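Local coordinates for Keto/oxoacid ferredoxin oxidoreductase, gamma subunit (Geobacter sulfurreducens, PDB 3ON3), which probably serves as the gamma subunit of a 2-oxoacid:ferredoxin oxidoreductase, an enzyme acting on the oxo group of its substrates, at residues Ile8-Ala13 and Ser52-Ile57; Ile31-Gln36 and Gly144-Glu149; Val94-Ser99 and Gln111-Asn116; Asn123-Glu128 and Val164-Lys169. All coordinates share one frame; numbering follows the deposited sequence.

Interactions 1 and 3 belong to the same mixed sheet, about 14 Å apart between centres: interaction 1 is an antiparallel pairing near the centre of the fold, largely buried, while interaction 3 joins parallel strands at the edge formed by strand 111-115 and is only partly buried. Backbone hydrogen bonds carry both, but interaction 1 adds a charged cluster on one face. Interactions 2 and 4 lie at the surface and join helix ends. Interaction 2 relies on an aspartate and a lysine gripping backbone groups and a serine hydroxyl; interaction 4 has no hydrogen bond and rests on apolar contact. Interactions 1 and 2 touch, Ile-8 CD1 lying 3.7 Å from Val-145 CG1.

Interaction 1 (Ile8-Ala13 and Ser52-Ile57); sequences IRFSGA and SKSEVI
Arg-9 and Glu-55 face each other as a non-hydrogen-bonded pair in an antiparallel strand ladder of the mixed sheet, flanked by the hydrogen-bonded pairs Ile-8 with Val-56 and Phe-10 with Ser-54; Gly-12 with Ser-52 makes a third. The Arg-9 side chain runs alongside that of Glu-55. Its CB lies near Ser-54 O, CG rests 3.6 Å from Glu-55 CG, and CD packs against both that carbon and Lys-53 CD. At the tip, Glu-55 OE2 sits over one face of the guanidinium, 3.5 Å from Arg-9 CZ and offset toward the rim, with the two planes 23° apart. This is a stacked ion pair in which no N-H points at the oxygen; Arg-9 also has salt bridges to Glu-7 and Asp-88. Lys-53 bends at its last torsion (chi4 60°), and its NZ reaches Glu-55 OE2 at 2.7 Å. An alanine in place of Arg-9 would probably leave Glu-55 with Lys-53 as its remaining cation here and open a gap beside Glu-55 CG. On the other face, beneath helix 18-32, Val-56 CG1 lies 3.6 Å from Ile-8 CB and meets the Phe-10 ring at its edge, 3.5 Å from CE2.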
loop_
_atom_site.group_PDB
_atom_site.type_symbol
_atom_site.label_atom_id
_atom_site.label_comp_id
_atom_site.label_asym_id
_atom_site.label_seq_id
_atom_site.Cartn_x
_atom_site.Cartn_y
_atom_site.Cartn_z
ATOM N N ILE B 8 -8.513 -5.656 10.410
ATOM C CA ILE B 8 -7.263 -6.275 10.804
ATOM C C ILE B 8 -6.176 -5.201 10.794
ATOM O O ILE B 8 -6.177 -4.318 9.934
ATOM C CB ILE B 8 -6.861 -7.386 9.807
ATOM C CG1 ILE B 8 -7.928 -8.483 9.758
ATOM C CG2 ILE B 8 -5.475 -7.949 10.146
ATOM C CD1 ILE B 8 -7.866 -9.362 8.498
ATOM N N ARG B 9 -5.247 -5.273 11.739
ATOM C CA ARG B 9 -4.094 -4.399 11.677
ATOM C C ARG B 9 -2.825 -5.216 11.717
ATOM O O ARG B 9 -2.721 -6.203 12.449
ATOM C CB ARG B 9 -4.114 -3.364 12.805
ATOM C CG ARG B 9 -5.375 -2.552 12.810
ATOM C CD ARG B 9 -5.330 -1.430 13.827
ATOM N NE ARG B 9 -6.681 -0.954 14.089
ATOM C CZ ARG B 9 -6.984 0.049 14.900
ATOM N NH1 ARG B 9 -6.020 0.705 15.532
ATOM N NH2 ARG B 9 -8.256 0.393 15.077
ATOM N N PHE B 10 -1.874 -4.806 10.894
ATOM C CA PHE B 10 -0.589 -5.463 10.830
ATOM C C PHE B 10 0.390 -4.455 11.386
ATOM O O PHE B 10 0.609 -3.401 10.785
ATOM C CB PHE B 10 -0.224 -5.798 9.381
ATOM C CG PHE B 10 -1.245 -6.650 8.667
ATOM C CD1 PHE B 10 -1.099 -8.030 8.611
ATOM C CD2 PHE B 10 -2.346 -6.070 8.047
ATOM C CE1 PHE B 10 -2.037 -8.824 7.950
ATOM C CE2 PHE B 10 -3.280 -6.844 7.375
ATOM C CZ PHE B 10 -3.128 -8.229 7.324
ATOM N N SER B 11 0.959 -4.756 12.546
ATOM C CA SER B 11 1.881 -3.814 13.161
ATOM C C SER B 11 3.233 -4.438 13.459
ATOM O O SER B 11 3.372 -5.659 13.563
ATOM C CB SER B 11 1.275 -3.150 14.411
ATOM O OG SER B 11 1.013 -4.076 15.455
ATOM N N GLY B 12 4.232 -3.583 13.579
ATOM C CA GLY B 12 5.575 -4.021 13.871
ATOM C C GLY B 12 6.462 -2.831 13.631
ATOM O O GLY B 12 6.171 -1.743 14.114
ATOM N N ALA B 13 7.525 -3.032 12.864
ATOM C CA ALA B 13 8.478 -1.968 12.611
ATOM C C ALA B 13 8.467 -1.591 11.141
ATOM O O ALA B 13 7.863 -2.274 10.315
ATOM C CB ALA B 13 9.868 -2.380 13.047
ATOM N N SER B 52 4.813 0.749 14.128
ATOM C CA SER B 52 3.982 1.260 13.049
ATOM C C SER B 52 2.933 0.236 12.652
ATOM O O SER B 52 3.048 -0.935 13.003
ATOM C CB SER B 52 4.867 1.633 11.864
ATOM O OG SER B 52 6.050 2.249 12.346
ATOM N N LYS B 53 1.905 0.679 11.939
ATOM C CA LYS B 53 0.830 -0.223 11.539
ATOM C C LYS B 53 0.248 0.149 10.190
ATOM O O LYS B 53 0.317 1.311 9.757
ATOM C CB LYS B 53 -0.303 -0.212 12.562
ATOM C CG LYS B 53 -1.031 1.131 12.638
ATOM C CD LYS B 53 -2.357 1.006 13.353
ATOM C CE LYS B 53 -3.107 2.325 13.324
ATOM N NZ LYS B 53 -3.374 2.741 11.925
ATOM N N SER B 54 -0.329 -0.855 9.538
ATOM C CA SER B 54 -1.187 -0.647 8.384
ATOM C C SER B 54 -2.518 -1.338 8.690
ATOM O O SER B 54 -2.572 -2.273 9.497
ATOM C CB SER B 54 -0.539 -1.201 7.116
ATOM O OG SER B 54 -0.809 -2.587 6.968
ATOM N N GLU B 55 -3.597 -0.858 8.091
ATOM C CA GLU B 55 -4.920 -1.375 8.426
ATOM C C GLU B 55 -5.641 -1.937 7.217
ATOM O O GLU B 55 -5.413 -1.499 6.084
ATOM C CB GLU B 55 -5.791 -0.286 9.045
ATOM C CG GLU B 55 -5.341 0.190 10.404
ATOM C CD GLU B 55 -6.297 1.210 10.981
ATOM O OE1 GLU B 55 -7.393 1.383 10.399
ATOM O OE2 GLU B 55 -5.961 1.835 12.009
ATOM N N VAL B 56 -6.511 -2.909 7.461
ATOM C CA VAL B 56 -7.410 -3.374 6.417
ATOM C C VAL B 56 -8.800 -3.617 6.993
ATOM O O VAL B 56 -8.960 -4.183 8.076
ATOM C CB VAL B 56 -6.861 -4.620 5.639
ATOM C CG1 VAL B 56 -6.491 -5.738 6.592
ATOM C CG2 VAL B 56 -7.883 -5.110 4.598
ATOM N N ILE B 57 -9.801 -3.152 6.266
ATOM C CA ILE B 57 -11.178 -3.336 6.663
ATOM C C ILE B 57 -11.881 -4.016 5.509
ATOM O O ILE B 57 -11.817 -3.549 4.370
ATOM C CB ILE B 57 -11.880 -1.998 6.965
ATOM C CG1 ILE B 57 -11.063 -1.156 7.961
ATOM C CG2 ILE B 57 -13.294 -2.257 7.480
ATOM C CD1 ILE B 57 -11.498 0.309 8.009
#

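Interaction 2 (Ile31-Gln36 and Gly144-Glu149); sequences IYDGKQ and GVVSKE
Asp-33 and Ser-147 join the turn after helix 18-32 to the N-terminus of helix 148-157, where Ser-147 is the N-cap. The aspartate holds this residue with both carboxylate oxygens. OD2 accepts the backbone N-H of Ser-147, with Asp-33 OD2 to Ser-147 N at 2.7 Å and the nitrogen on the syn side, 30° out of the carboxylate plane. OD1 accepts a hydrogen bond from the hydroxyl, which lies above that plane, Ser-147 OG to Asp-33 OD1 measuring 3.0 Å. Ser-147 OG lies between its own backbone N and carbonyl carbon (chi1 61°) and also caps Ala-150 N, so one hydroxyl serves both the helix and the aspartate. The helix N-terminus would be expected to favour a negative carboxylate. An alanine in place of Asp-33 would probably leave Ser-147 N without its acceptor and the Ser-147 hydroxyl without the carboxylate oxygen to which it donates. OD2 also lies 3.6 Å from Val-146 CB. Beyond Gly-34, whose phi is positive, Lys-35 stretches fully extended past CG. Its NZ meets Val-145 O at 2.8 Å, nearly in line with the carbonyl.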
loop_
_atom_site.group_PDB
_atom_site.type_symbol
_atom_site.label_atom_id
_atom_site.label_comp_id
_atom_site.label_asym_id
_atom_site.label_seq_id
_atom_site.Cartn_x
_atom_site.Cartn_y
_atom_site.Cartn_z
ATOM N N ILE B 31 -10.592 -8.504 -5.088
ATOM C CA ILE B 31 -10.277 -9.107 -6.375
ATOM C C ILE B 31 -10.628 -10.588 -6.410
ATOM O O ILE B 31 -11.279 -11.038 -7.353
ATOM C CB ILE B 31 -8.785 -8.977 -6.707
ATOM C CG1 ILE B 31 -8.360 -7.510 -6.679
ATOM C CG2 ILE B 31 -8.502 -9.590 -8.070
ATOM C CD1 ILE B 31 -6.881 -7.312 -6.882
ATOM N N TYR B 32 -10.207 -11.343 -5.389
ATOM C CA TYR B 32 -10.389 -12.802 -5.406
ATOM C C TYR B 32 -11.586 -13.315 -4.635
ATOM O O TYR B 32 -12.287 -14.182 -5.117
ATOM C CB TYR B 32 -9.104 -13.542 -5.029
ATOM C CG TYR B 32 -7.978 -13.106 -5.921
ATOM C CD1 TYR B 32 -7.911 -13.528 -7.253
ATOM C CD2 TYR B 32 -7.016 -12.231 -5.461
ATOM C CE1 TYR B 32 -6.892 -13.102 -8.089
ATOM C CE2 TYR B 32 -6.000 -11.788 -6.284
ATOM C CZ TYR B 32 -5.935 -12.224 -7.592
ATOM O OH TYR B 32 -4.908 -11.766 -8.389
ATOM N N ASP B 33 -11.865 -12.768 -3.463
ATOM C CA ASP B 33 -12.982 -13.309 -2.685
ATOM C C ASP B 33 -14.322 -12.627 -2.939
ATOM O O ASP B 33 -15.340 -13.075 -2.427
ATOM C CB ASP B 33 -12.656 -13.366 -1.192
ATOM C CG ASP B 33 -12.556 -14.800 -0.680
ATOM O OD1 ASP B 33 -12.668 -15.728 -1.511
ATOM O OD2 ASP B 33 -12.370 -15.006 0.537
ATOM N N GLY B 34 -14.319 -11.559 -3.736
ATOM C CA GLY B 34 -15.550 -10.885 -4.104
ATOM C C GLY B 34 -16.100 -9.936 -3.048
ATOM O O GLY B 34 -17.235 -9.469 -3.134
ATOM N N LYS B 35 -15.307 -9.643 -2.033
ATOM C CA LYS B 35 -15.761 -8.688 -1.028
ATOM C C LYS B 35 -15.278 -7.265 -1.336
ATOM O O LYS B 35 -14.656 -7.015 -2.374
ATOM C CB LYS B 35 -15.328 -9.136 0.374
ATOM C CG LYS B 35 -15.821 -10.530 0.737
ATOM C CD LYS B 35 -15.207 -11.042 2.038
ATOM C CE LYS B 35 -15.835 -12.380 2.456
ATOM N NZ LYS B 35 -15.380 -12.829 3.805
ATOM N N GLN B 36 -15.586 -6.337 -0.439
ATOM C CA GLN B 36 -15.091 -4.972 -0.541
ATOM C C GLN B 36 -13.974 -4.817 0.474
ATOM O O GLN B 36 -13.944 -5.518 1.475
ATOM C CB GLN B 36 -16.208 -3.974 -0.238
ATOM C CG GLN B 36 -17.530 -4.318 -0.904
ATOM C CD GLN B 36 -17.999 -3.244 -1.855
ATOM O OE1 GLN B 36 -17.191 -2.563 -2.488
ATOM N NE2 GLN B 36 -19.313 -3.085 -1.965
ATOM N N GLY B 144 -10.019 -16.459 9.246
ATOM C CA GLY B 144 -10.911 -16.983 8.231
ATOM C C GLY B 144 -11.634 -15.878 7.478
ATOM O O GLY B 144 -12.714 -16.095 6.973
ATOM N N VAL B 145 -11.044 -14.690 7.394
ATOM C CA VAL B 145 -11.746 -13.576 6.758
ATOM C C VAL B 145 -11.802 -13.739 5.229
ATOM O O VAL B 145 -12.780 -13.339 4.587
ATOM C CB VAL B 145 -11.179 -12.173 7.186
ATOM C CG1 VAL B 145 -9.800 -11.917 6.591
ATOM C CG2 VAL B 145 -12.130 -11.076 6.782
ATOM N N VAL B 146 -10.757 -14.341 4.659
ATOM C CA VAL B 146 -10.711 -14.649 3.226
ATOM C C VAL B 146 -10.375 -16.123 3.044
ATOM O O VAL B 146 -9.764 -16.726 3.933
ATOM C CB VAL B 146 -9.652 -13.801 2.487
ATOM C CG1 VAL B 146 -10.027 -12.316 2.533
ATOM C CG2 VAL B 146 -8.243 -14.009 3.079
ATOM N N SER B 147 -10.758 -16.703 1.902
ATOM C CA SER B 147 -10.402 -18.091 1.620
ATOM C C SER B 147 -8.893 -18.194 1.497
ATOM O O SER B 147 -8.224 -17.220 1.150
ATOM C CB SER B 147 -11.075 -18.600 0.334
ATOM O OG SER B 147 -10.668 -17.833 -0.797
ATOM N N LYS B 148 -8.363 -19.374 1.790
ATOM C CA LYS B 148 -6.943 -19.629 1.622
ATOM C C LYS B 148 -6.561 -19.409 0.157
ATOM O O LYS B 148 -5.494 -18.867 -0.134
ATOM C CB LYS B 148 -6.590 -21.056 2.074
ATOM C CG LYS B 148 -5.100 -21.415 1.937
ATOM C CD LYS B 148 -4.841 -22.933 2.106
ATOM C CE LYS B 148 -3.347 -23.248 2.239
ATOM N NZ LYS B 148 -3.029 -24.720 2.042
ATOM N N GLU B 149 -7.446 -19.809 -0.759
ATOM C CA GLU B 149 -7.194 -19.613 -2.183
ATOM C C GLU B 149 -7.062 -18.130 -2.561
ATOM O O GLU B 149 -6.137 -17.761 -3.291
ATOM C CB GLU B 149 -8.243 -20.325 -3.071
ATOM C CG GLU B 149 -8.088 -20.014 -4.570
ATOM C CD GLU B 149 -9.143 -20.658 -5.491
ATOM O OE1 GLU B 149 -10.102 -21.298 -5.013
ATOM O OE2 GLU B 149 -9.002 -20.515 -6.726
#

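Interaction 3 (Val94-Ser99 and Gln111-Asn116); sequences VLLVDS and QTTAFN
Thr-113 N donates to Leu-95 O between strands 93-98 and 111-115, neighbouring parallel strands with 111-115 outermost within the chain. Leu-95 uses both its backbone N and O toward 111-115: its N donates to Gln-111 O and its O accepts from Thr-113 N, each at 2.9 Å. Val-97 N donates to Thr-113 O, and Ser-99 N reaches Phe-115 O at 3.0 Å. In this last bond the donor stands 61° out of the carbonyl plane, where the strands are ending. Weaker CA-H...O contacts include Leu-96 CA to Thr-113 O.

Side-chain packing divides between the two faces. On one, Leu-95 lies beside Thr-112, its methyl CD2 3.7 Å from the hydroxyl oxygen OG1 of Thr-112, and Val-97 CG2 touches Ala-114 CB, also at 3.7 Å. On the other, Leu-96 has CG anti to the backbone N (chi1 170°), and chi2 (70°) then sets CD1, which lies 4.1 Å from Phe-115 CE2, under helix 131-143.

Polar side chains gather at the C-terminal ends of the strands. Asp-98 OD2 accepts from Ile-118 N, in the first turn of helix 117-125, while OD1 binds Leu-101 N. The backbone bonds thus fix the strand register, whereas the carboxylate ties the strand end to the following turn and to the helix after strand 111-115.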
loop_
_atom_site.group_PDB
_atom_site.type_symbol
_atom_site.label_atom_id
_atom_site.label_comp_id
_atom_site.label_asym_id
_atom_site.label_seq_id
_atom_site.Cartn_x
_atom_site.Cartn_y
_atom_site.Cartn_z
ATOM N N VAL B 94 -8.561 -11.452 17.789
ATOM C CA VAL B 94 -7.397 -12.248 17.419
ATOM C C VAL B 94 -6.107 -11.478 17.668
ATOM O O VAL B 94 -5.929 -10.360 17.187
ATOM C CB VAL B 94 -7.476 -12.702 15.930
ATOM C CG1 VAL B 94 -6.111 -13.141 15.399
ATOM C CG2 VAL B 94 -8.485 -13.819 15.782
ATOM N N LEU B 95 -5.208 -12.071 18.435
ATOM C CA LEU B 95 -3.937 -11.425 18.698
ATOM C C LEU B 95 -2.811 -12.329 18.258
ATOM O O LEU B 95 -2.582 -13.355 18.846
ATOM C CB LEU B 95 -3.793 -11.066 20.176
ATOM C CG LEU B 95 -2.401 -10.562 20.588
ATOM C CD1 LEU B 95 -1.999 -9.343 19.780
ATOM C CD2 LEU B 95 -2.313 -10.269 22.084
ATOM N N LEU B 96 -2.122 -11.944 17.193
ATOM C CA LEU B 96 -1.015 -12.727 16.671
ATOM C C LEU B 96 0.277 -11.960 16.849
ATOM O O LEU B 96 0.425 -10.831 16.348
ATOM C CB LEU B 96 -1.235 -13.042 15.188
ATOM C CG LEU B 96 -0.069 -13.658 14.404
ATOM C CD1 LEU B 96 0.204 -15.117 14.843
ATOM C CD2 LEU B 96 -0.328 -13.588 12.915
ATOM N N VAL B 97 1.218 -12.575 17.551
ATOM C CA VAL B 97 2.501 -11.930 17.800
ATOM C C VAL B 97 3.652 -12.845 17.403
ATOM O O VAL B 97 3.451 -14.035 17.222
ATOM C CB VAL B 97 2.642 -11.489 19.287
ATOM C CG1 VAL B 97 1.440 -10.655 19.709
ATOM C CG2 VAL B 97 2.795 -12.698 20.218
ATOM N N ASP B 98 4.845 -12.280 17.244
ATOM C CA ASP B 98 6.048 -13.093 17.153
ATOM C C ASP B 98 6.532 -13.426 18.567
ATOM O O ASP B 98 6.614 -12.546 19.427
ATOM C CB ASP B 98 7.144 -12.396 16.352
ATOM C CG ASP B 98 8.449 -13.183 16.351
ATOM O OD1 ASP B 98 9.004 -13.416 17.438
ATOM O OD2 ASP B 98 8.922 -13.576 15.271
ATOM N N SER B 99 6.844 -14.697 18.807
ATOM C CA SER B 99 7.111 -15.164 20.171
ATOM C C SER B 99 8.534 -14.903 20.659
ATOM O O SER B 99 8.785 -14.866 21.864
ATOM C CB SER B 99 6.779 -16.650 20.309
ATOM O OG SER B 99 7.594 -17.427 19.457
ATOM N N GLN B 111 -7.919 -13.930 21.994
ATOM C CA GLN B 111 -7.545 -15.209 21.395
ATOM C C GLN B 111 -6.122 -15.039 20.890
ATOM O O GLN B 111 -5.895 -14.545 19.785
ATOM C CB GLN B 111 -8.479 -15.610 20.251
ATOM C CG GLN B 111 -9.930 -15.872 20.656
ATOM C CD GLN B 111 -10.095 -17.116 21.525
ATOM O OE1 GLN B 111 -10.679 -17.057 22.615
ATOM N NE2 GLN B 111 -9.576 -18.245 21.050
ATOM N N THR B 112 -5.165 -15.441 21.715
ATOM C CA THR B 112 -3.763 -15.147 21.464
ATOM C C THR B 112 -3.007 -16.325 20.874
ATOM O O THR B 112 -3.046 -17.439 21.397
ATOM C CB THR B 112 -3.049 -14.708 22.757
ATOM O OG1 THR B 112 -3.689 -13.538 23.276
ATOM C CG2 THR B 112 -1.597 -14.393 22.475
ATOM N N THR B 113 -2.311 -16.064 19.776
ATOM C CA THR B 113 -1.445 -17.053 19.171
ATOM C C THR B 113 -0.068 -16.465 19.005
ATOM O O THR B 113 0.070 -15.325 18.585
ATOM C CB THR B 113 -1.956 -17.505 17.793
ATOM O OG1 THR B 113 -3.237 -18.120 17.952
ATOM C CG2 THR B 113 -0.984 -18.508 17.166
ATOM N N ALA B 114 0.948 -17.251 19.336
ATOM C CA ALA B 114 2.321 -16.780 19.267
ATOM C C ALA B 114 3.227 -17.849 18.685
ATOM O O ALA B 114 3.203 -18.991 19.128
ATOM C CB ALA B 114 2.812 -16.370 20.666
ATOM N N PHE B 115 4.013 -17.483 17.681
ATOM C CA PHE B 115 5.045 -18.380 17.180
ATOM C C PHE B 115 6.179 -17.601 16.575
ATOM O O PHE B 115 6.108 -16.376 16.469
ATOM C CB PHE B 115 4.499 -19.471 16.225
ATOM C CG PHE B 115 4.144 -18.995 14.830
ATOM C CD1 PHE B 115 5.070 -19.078 13.799
ATOM C CD2 PHE B 115 2.864 -18.536 14.539
ATOM C CE1 PHE B 115 4.748 -18.685 12.495
ATOM C CE2 PHE B 115 2.517 -18.135 13.239
ATOM C CZ PHE B 115 3.466 -18.207 12.210
ATOM N N ASN B 116 7.241 -18.315 16.220
ATOM C CA ASN B 116 8.448 -17.692 15.702
ATOM C C ASN B 116 8.302 -17.237 14.252
ATOM O O ASN B 116 8.985 -17.734 13.368
ATOM C CB ASN B 116 9.644 -18.638 15.861
ATOM C CG ASN B 116 9.456 -19.957 15.127
ATOM O OD1 ASN B 116 8.339 -20.336 14.754
ATOM N ND2 ASN B 116 10.555 -20.666 14.920
#

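Interaction 4 (Asn123-Glu128 and Val164-Lys169); sequences NDVGRE and VELNRK
Val-125 and Leu-166 meet where the C-terminal end of helix 117-125 packs against the first turns of helix 164-181, a helix-to-helix contact at the protein surface. The close part is small: a valine methyl set against a backbone carbonyl and a leucine CB. With Val-125 CG1 anti to its backbone N (chi1 176°), this methyl reaches the other helix, lying 3.5 Å from Leu-166 O and 4.0 Å from Leu-166 CB. The two side chains cross obliquely. The second methyl, Val-125 CG2, faces Lys-169, 4.3 Å from its CG, so the valine is set between residues one turn apart on helix 164-181; Ala-170 of the same helix touches it too.

Around this valine the packing becomes looser. Gly-126, with positive phi, is the first residue to leave the helical backbone angles, and the chain turns there toward Arg-127. The arginine extends from CG to NE and crosses Leu-166 at about a right angle, but only its aliphatic part approaches: Arg-127 CD stays 4.2 Å from Leu-166 CD2. Its guanidinium makes a cation-pi contact with Phe-163, just before helix 164-181. On the solvent side Lys-169 is exposed, and no hydrogen bond spans the two segments. Asp-124 directs its carboxylate away from the segment opposite, to a salt bridge with Lys-177 further along helix 164-181, which adds a charged tie to the apolar one. The Lys-169 chain runs extended as far as CE (chi3 180°), which lies 3.7 Å from Asp-124 O.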
loop_
_atom_site.group_PDB
_atom_site.type_symbol
_atom_site.label_atom_id
_atom_site.label_comp_id
_atom_site.label_asym_id
_atom_site.label_seq_id
_atom_site.Cartn_x
_atom_site.Cartn_y
_atom_site.Cartn_z
ATOM N N ASN B 123 14.771 -18.947 8.895
ATOM C CA ASN B 123 15.453 -20.245 8.952
ATOM C C ASN B 123 14.791 -21.377 8.170
ATOM O O ASN B 123 15.469 -22.204 7.573
ATOM C CB ASN B 123 15.661 -20.670 10.407
ATOM C CG ASN B 123 16.807 -19.930 11.064
ATOM O OD1 ASN B 123 17.956 -20.028 10.628
ATOM N ND2 ASN B 123 16.503 -19.184 12.115
ATOM N N ASP B 124 13.467 -21.416 8.185
ATOM C CA ASP B 124 12.738 -22.483 7.505
ATOM C C ASP B 124 12.628 -22.203 6.010
ATOM O O ASP B 124 12.976 -23.049 5.194
ATOM C CB ASP B 124 11.349 -22.662 8.122
ATOM C CG ASP B 124 11.410 -22.945 9.610
ATOM O OD1 ASP B 124 12.529 -23.117 10.129
ATOM O OD2 ASP B 124 10.348 -22.994 10.263
ATOM N N VAL B 125 12.155 -21.010 5.662
ATOM C CA VAL B 125 12.038 -20.610 4.271
ATOM C C VAL B 125 13.405 -20.206 3.721
ATOM O O VAL B 125 13.699 -20.410 2.543
ATOM C CB VAL B 125 11.069 -19.433 4.116
ATOM C CG1 VAL B 125 11.022 -18.962 2.665
ATOM C CG2 VAL B 125 9.694 -19.824 4.600
ATOM N N GLY B 126 14.244 -19.639 4.581
ATOM C CA GLY B 126 15.544 -19.152 4.159
ATOM C C GLY B 126 15.538 -17.770 3.518
ATOM O O GLY B 126 16.477 -17.418 2.802
ATOM N N ARG B 127 14.491 -16.985 3.768
ATOM C CA ARG B 127 14.456 -15.589 3.321
ATOM C C ARG B 127 13.758 -14.660 4.323
ATOM O O ARG B 127 12.544 -14.430 4.255
ATOM C CB ARG B 127 13.801 -15.479 1.946
ATOM C CG ARG B 127 13.952 -14.121 1.310
ATOM C CD ARG B 127 13.464 -14.125 -0.134
ATOM N NE ARG B 127 13.958 -12.962 -0.869
ATOM C CZ ARG B 127 15.241 -12.754 -1.151
ATOM N NH1 ARG B 127 16.159 -13.631 -0.751
ATOM N NH2 ARG B 127 15.606 -11.671 -1.825
ATOM N N GLU B 128 14.547 -14.123 5.248
ATOM C CA GLU B 128 14.045 -13.291 6.337
ATOM C C GLU B 128 12.983 -12.254 5.917
ATOM O O GLU B 128 11.964 -12.100 6.584
ATOM C CB GLU B 128 15.226 -12.586 7.022
ATOM C CG GLU B 128 14.959 -12.109 8.433
ATOM C CD GLU B 128 16.149 -11.363 9.028
ATOM O OE1 GLU B 128 16.174 -11.172 10.263
ATOM O OE2 GLU B 128 17.054 -10.966 8.260
ATOM N N VAL B 164 8.934 -17.024 -6.293
ATOM C CA VAL B 164 7.562 -17.486 -6.157
ATOM C C VAL B 164 7.453 -18.740 -5.252
ATOM O O VAL B 164 6.588 -18.806 -4.399
ATOM C CB VAL B 164 6.856 -17.623 -7.546
ATOM C CG1 VAL B 164 7.321 -18.866 -8.282
ATOM C CG2 VAL B 164 5.347 -17.580 -7.378
ATOM N N GLU B 165 8.351 -19.704 -5.421
ATOM C CA GLU B 165 8.423 -20.860 -4.520
ATOM C C GLU B 165 8.588 -20.494 -3.039
ATOM O O GLU B 165 7.857 -21.001 -2.186
ATOM C CB GLU B 165 9.544 -21.814 -4.949
ATOM C CG GLU B 165 9.398 -22.349 -6.375
ATOM C CD GLU B 165 10.104 -21.500 -7.441
ATOM O OE1 GLU B 165 10.388 -20.299 -7.209
ATOM O OE2 GLU B 165 10.372 -22.052 -8.527
ATOM N N LEU B 166 9.536 -19.608 -2.735
ATOM C CA LEU B 166 9.792 -19.180 -1.349
ATOM C C LEU B 166 8.585 -18.491 -0.699
ATOM O O LEU B 166 8.287 -18.719 0.449
ATOM C CB LEU B 166 11.016 -18.255 -1.279
ATOM C CG LEU B 166 12.398 -18.900 -1.402
ATOM C CD1 LEU B 166 12.355 -20.138 -2.292
ATOM C CD2 LEU B 166 13.411 -17.899 -1.936
ATOM N N ASN B 167 7.895 -17.641 -1.439
ATOM C CA ASN B 167 6.705 -17.019 -0.894
ATOM C C ASN B 167 5.551 -18.010 -0.692
ATOM O O ASN B 167 4.855 -17.943 0.313
ATOM C CB ASN B 167 6.281 -15.809 -1.732
ATOM C CG ASN B 167 7.226 -14.622 -1.548
ATOM O OD1 ASN B 167 6.892 -13.663 -0.871
ATOM N ND2 ASN B 167 8.419 -14.706 -2.130
ATOM N N ARG B 168 5.347 -18.925 -1.639
ATOM C CA ARG B 168 4.353 -19.971 -1.427
ATOM C C ARG B 168 4.657 -20.727 -0.133
ATOM O O ARG B 168 3.776 -20.946 0.680
ATOM C CB ARG B 168 4.295 -20.946 -2.615
ATOM C CG ARG B 168 3.772 -22.341 -2.246
ATOM C CD ARG B 168 2.285 -22.375 -1.881
ATOM N NE ARG B 168 1.938 -23.670 -1.284
ATOM C CZ ARG B 168 0.701 -24.130 -1.087
ATOM N NH1 ARG B 168 -0.356 -23.420 -1.447
ATOM N NH2 ARG B 168 0.522 -25.313 -0.520
ATOM N N LYS B 169 5.920 -21.123 0.037
ATOM C CA LYS B 169 6.372 -21.815 1.239
ATOM C C LYS B 169 6.153 -20.988 2.516
ATOM O O LYS B 169 5.683 -21.506 3.533
ATOM C CB LYS B 169 7.843 -22.222 1.100
ATOM C CG LYS B 169 8.355 -23.125 2.226
ATOM C CD LYS B 169 9.795 -23.548 1.974
ATOM C CE LYS B 169 10.315 -24.456 3.076
ATOM N NZ LYS B 169 9.500 -25.707 3.173
#